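Local coordinates for protein UL37 (Suid herpesvirus 1, PDB 4K70) that is an inner tegument protein probably controlling the intracellular trafficking of herpesvirus particles, and is represented here by its N-terminal half, at residues A311-D314 and H315-D319; D359-P362 and R363-D366. All blocks are in the same frame, centred on the assembly; numbering follows the deposited sequence.

Contact 1 of 2, residues A311-D314 and H315-D319. With NA (sodium ion), chain J.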
# COMPACT_ATOMS: atom_id res chain seq x y z
N ALA A 311 6.38 -14.74 26.21
CA ALA A 311 6.74 -13.53 26.95
C ALA A 311 7.22 -13.79 28.40
O ALA A 311 7.78 -12.91 29.03
CB ALA A 311 5.57 -12.53 26.95
N ASP A 312 7.02 -15.00 28.91
CA ASP A 312 7.40 -15.30 30.28
C ASP A 312 8.86 -15.74 30.34
O ASP A 312 9.16 -16.90 30.60
CB ASP A 312 6.50 -16.39 30.85
CG ASP A 312 6.53 -16.44 32.38
OD1 ASP A 312 7.33 -15.69 32.98
OD2 ASP A 312 5.78 -17.23 32.97
N LEU A 313 9.76 -14.79 30.12
CA LEU A 313 11.15 -15.10 29.81
C LEU A 313 11.93 -15.66 31.00
O LEU A 313 12.98 -16.30 30.83
CB LEU A 313 11.84 -13.86 29.26
CG LEU A 313 11.28 -13.37 27.91
CD1 LEU A 313 11.92 -12.06 27.51
CD2 LEU A 313 11.50 -14.42 26.85
N ASP A 314 11.42 -15.43 32.20
CA ASP A 314 12.08 -15.96 33.38
C ASP A 314 11.92 -17.46 33.48
O ASP A 314 12.73 -18.14 34.09
CB ASP A 314 11.55 -15.28 34.65
CG ASP A 314 12.02 -13.86 34.78
OD1 ASP A 314 13.18 -13.59 34.39
OD2 ASP A 314 11.24 -13.00 35.26
N HIS A 315 10.85 -17.98 32.89
CA HIS A 315 10.49 -19.38 33.08
C HIS A 315 10.70 -20.20 31.82
O HIS A 315 11.09 -21.37 31.89
CB HIS A 315 9.01 -19.50 33.50
CG HIS A 315 8.74 -19.01 34.88
ND1 HIS A 315 8.52 -17.68 35.17
CD2 HIS A 315 8.66 -19.67 36.06
CE1 HIS A 315 8.32 -17.53 36.47
NE2 HIS A 315 8.40 -18.73 37.03
N THR A 316 10.48 -19.57 30.68
CA THR A 316 10.37 -20.27 29.41
C THR A 316 11.11 -19.56 28.29
O THR A 316 11.02 -18.34 28.15
CB THR A 316 8.88 -20.41 29.03
OG1 THR A 316 8.26 -21.33 29.94
CG2 THR A 316 8.69 -20.88 27.60
N GLN A 317 11.84 -20.34 27.50
CA GLN A 317 12.50 -19.83 26.32
C GLN A 317 11.93 -20.50 25.07
O GLN A 317 12.21 -21.67 24.79
CB GLN A 317 14.01 -20.06 26.40
CG GLN A 317 14.79 -19.46 25.25
CD GLN A 317 14.49 -17.99 25.07
OE1 GLN A 317 14.87 -17.16 25.92
NE2 GLN A 317 13.79 -17.64 23.99
N VAL A 318 11.09 -19.79 24.32
CA VAL A 318 10.57 -20.34 23.08
C VAL A 318 11.67 -20.31 22.03
O VAL A 318 12.58 -19.48 22.08
CB VAL A 318 9.33 -19.57 22.54
CG1 VAL A 318 8.19 -19.67 23.51
CG2 VAL A 318 9.69 -18.12 22.25
N ASP A 319 11.59 -21.23 21.09
CA ASP A 319 12.59 -21.29 20.03
C ASP A 319 12.18 -20.47 18.82
O ASP A 319 11.35 -20.89 18.03
CB ASP A 319 12.81 -22.74 19.64
CG ASP A 319 13.75 -22.89 18.46
OD1 ASP A 319 14.61 -22.00 18.24
OD2 ASP A 319 13.63 -23.92 17.78
NA NA J . 13.24 -22.51 31.15
O HOH W 1 14.40 -16.39 28.50
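His315 meets Asp312 twice, once through its backbone and once through its ring. His315 N donates to Asp312 O at 3.0 Å, from above the carbonyl plane, and His315 ND1 reaches Asp312 OD1 at 3.2 Å. This His-carboxylate bond is imperfect at both ends: OD1 lies somewhat off the ring plane, and ND1 comes in from above the carboxylate, the two planes standing 54° apart. The aspartate can reach the imidazole because its CG is anti to the backbone N (chi1 -161°), while Asp312 OD2 is bonded to Thr290 OG1, which should steady the carboxylate. His315 O turns the other way and binds a sodium ion at 2.5 Å, with Gln292 OE1 as a second ligand. Thr316 N then approaches the same Asp312 O, also at 3.0 Å but nearly along the C=O axis, leaving one carbonyl gripped by two consecutive amides. The pattern is a type I beta turn over Asp312-His315, overlapped by an alpha turn closed by Thr316 N; it lies in the loop between helices 307-311 and 321-329, where Asp312 is also the centre of an inverse gamma turn. Asp312 and Asp314 have been seen as calcium ligands in a crystal of this protein, although that ion is not bound to this chain in the model; here Asp314 forms a salt bridge with Arg360. Gln317 OE1 receives a water at 2.7 Å that also donates to Leu313 O, and Gln317 NE2 makes a straight, in-plane bond (167°) to Val318 O at 2.9 Å. Val318 packs against Val371 of helix 366-385.

Contact 2 of 2, residues D359-P362 and R363-D366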
# COMPACT_ATOMS: atom_id res chain seq x y z
N ASP A 359 12.66 -5.07 27.29
CA ASP A 359 12.67 -4.71 28.70
C ASP A 359 13.80 -5.43 29.45
O ASP A 359 14.06 -5.13 30.61
CB ASP A 359 11.31 -4.99 29.37
CG ASP A 359 10.30 -3.85 29.15
OD1 ASP A 359 10.72 -2.73 28.76
OD2 ASP A 359 9.09 -4.08 29.39
N ARG A 360 14.48 -6.37 28.80
CA ARG A 360 15.56 -7.10 29.45
C ARG A 360 16.93 -6.70 28.95
O ARG A 360 17.94 -7.12 29.51
CB ARG A 360 15.37 -8.60 29.31
CG ARG A 360 14.19 -9.07 30.08
CD ARG A 360 13.95 -10.55 29.94
NE ARG A 360 12.76 -10.90 30.70
CZ ARG A 360 12.77 -11.53 31.87
NH1 ARG A 360 13.93 -11.92 32.39
NH2 ARG A 360 11.62 -11.78 32.49
N ALA A 361 16.96 -5.89 27.90
CA ALA A 361 18.21 -5.39 27.34
C ALA A 361 18.93 -4.51 28.37
O ALA A 361 18.28 -3.92 29.23
CB ALA A 361 17.92 -4.61 26.06
N PRO A 362 20.27 -4.40 28.27
CA PRO A 362 21.16 -4.96 27.25
C PRO A 362 21.47 -6.45 27.39
O PRO A 362 21.87 -7.05 26.39
CB PRO A 362 22.45 -4.16 27.44
CG PRO A 362 22.43 -3.78 28.89
CD PRO A 362 20.99 -3.47 29.16
N ARG A 363 21.31 -7.05 28.57
CA ARG A 363 21.78 -8.42 28.73
C ARG A 363 20.75 -9.44 28.26
O ARG A 363 19.91 -9.92 29.02
CB ARG A 363 22.24 -8.71 30.16
CG ARG A 363 23.36 -7.78 30.64
CD ARG A 363 23.77 -8.08 32.08
NE ARG A 363 24.40 -9.38 32.19
CZ ARG A 363 25.71 -9.58 32.08
NH1 ARG A 363 26.51 -8.54 31.88
NH2 ARG A 363 26.21 -10.80 32.19
N LEU A 364 20.85 -9.77 26.97
CA LEU A 364 19.98 -10.75 26.35
C LEU A 364 20.78 -12.01 26.04
O LEU A 364 21.95 -11.93 25.72
CB LEU A 364 19.44 -10.19 25.04
CG LEU A 364 18.52 -8.97 25.17
CD1 LEU A 364 17.98 -8.60 23.79
CD2 LEU A 364 17.40 -9.27 26.14
N THR A 365 20.13 -13.16 26.15
CA THR A 365 20.72 -14.39 25.64
C THR A 365 20.47 -14.49 24.13
O THR A 365 19.58 -13.80 23.59
CB THR A 365 20.06 -15.62 26.25
OG1 THR A 365 18.70 -15.71 25.78
CG2 THR A 365 20.10 -15.57 27.77
N ASP A 366 21.22 -15.36 23.46
CA ASP A 366 21.05 -15.51 22.01
C ASP A 366 19.62 -15.92 21.64
O ASP A 366 19.07 -15.45 20.64
CB ASP A 366 22.06 -16.51 21.44
CG ASP A 366 23.47 -15.97 21.43
OD1 ASP A 366 23.65 -14.73 21.35
OD2 ASP A 366 24.41 -16.78 21.48
O HOH W 2 18.45 -9.53 31.20
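The inverse gamma turn centred on Arg363 joins Pro362 to Leu364 in the short connection between helix 347-358 and helix 366-385. Its bond, Leu364 N to Pro362 O at 3.0 Å, is weak, bent to 124° at the hydrogen. Just before it, the peptide bond between Ala361 and Pro362 is cis, and the backbone from Arg360 to Arg363 fits a type VI beta turn, with Arg360 CA and Arg363 CA 6.4 Å apart. The reversal brings two acceptors, Arg360 O and Arg363 O, to 3.5 Å from each other. A water eases that approach: it lies 3.0 Å from Arg360 O and 2.7 Å from Arg363 O and can donate to both, although it has more acceptors around it than protons to give. Beyond the turn Leu364 folds back on the incoming chain. With CG beside the backbone N (chi1 -65°), Leu364 brings CD2 to 3.8 Å from Arg360 CB, and its CG lies 4.5 Å from Ala361 CB. Leu416 and Val412, from a neighbouring loop, add to this apolar patch by touching Leu364 and Ala361 respectively. Thr365 is the N-cap of helix 366-385, its side chain capping a backbone N of the first turn.

In the fold
Two interhelical loops, separated along the chain by helices 321-329, 333-342 and 347-358, illustrate how turns of a helical protein can be tied together. Contact 1 and contact 2 have centres 12 Å apart, and the principal tie is a salt bridge, Arg360 NH1 to Asp314 OD1 at 2.7 Å. The guanidinium also lies against the first loop, with Arg360 NE 3.4 Å from Leu313 CB. Farther along, Gln317 OE1 and Thr365 OG1 merely pack, 4.1 Å apart. Asp314 and Asp359 have each been seen to bind calcium in a crystal of this protein but carry none in this chain; the Asp359 side chain is about 7 Å from that of Leu313. The sodium ion of 311-319 is about 11 Å from the Arg360 side chain.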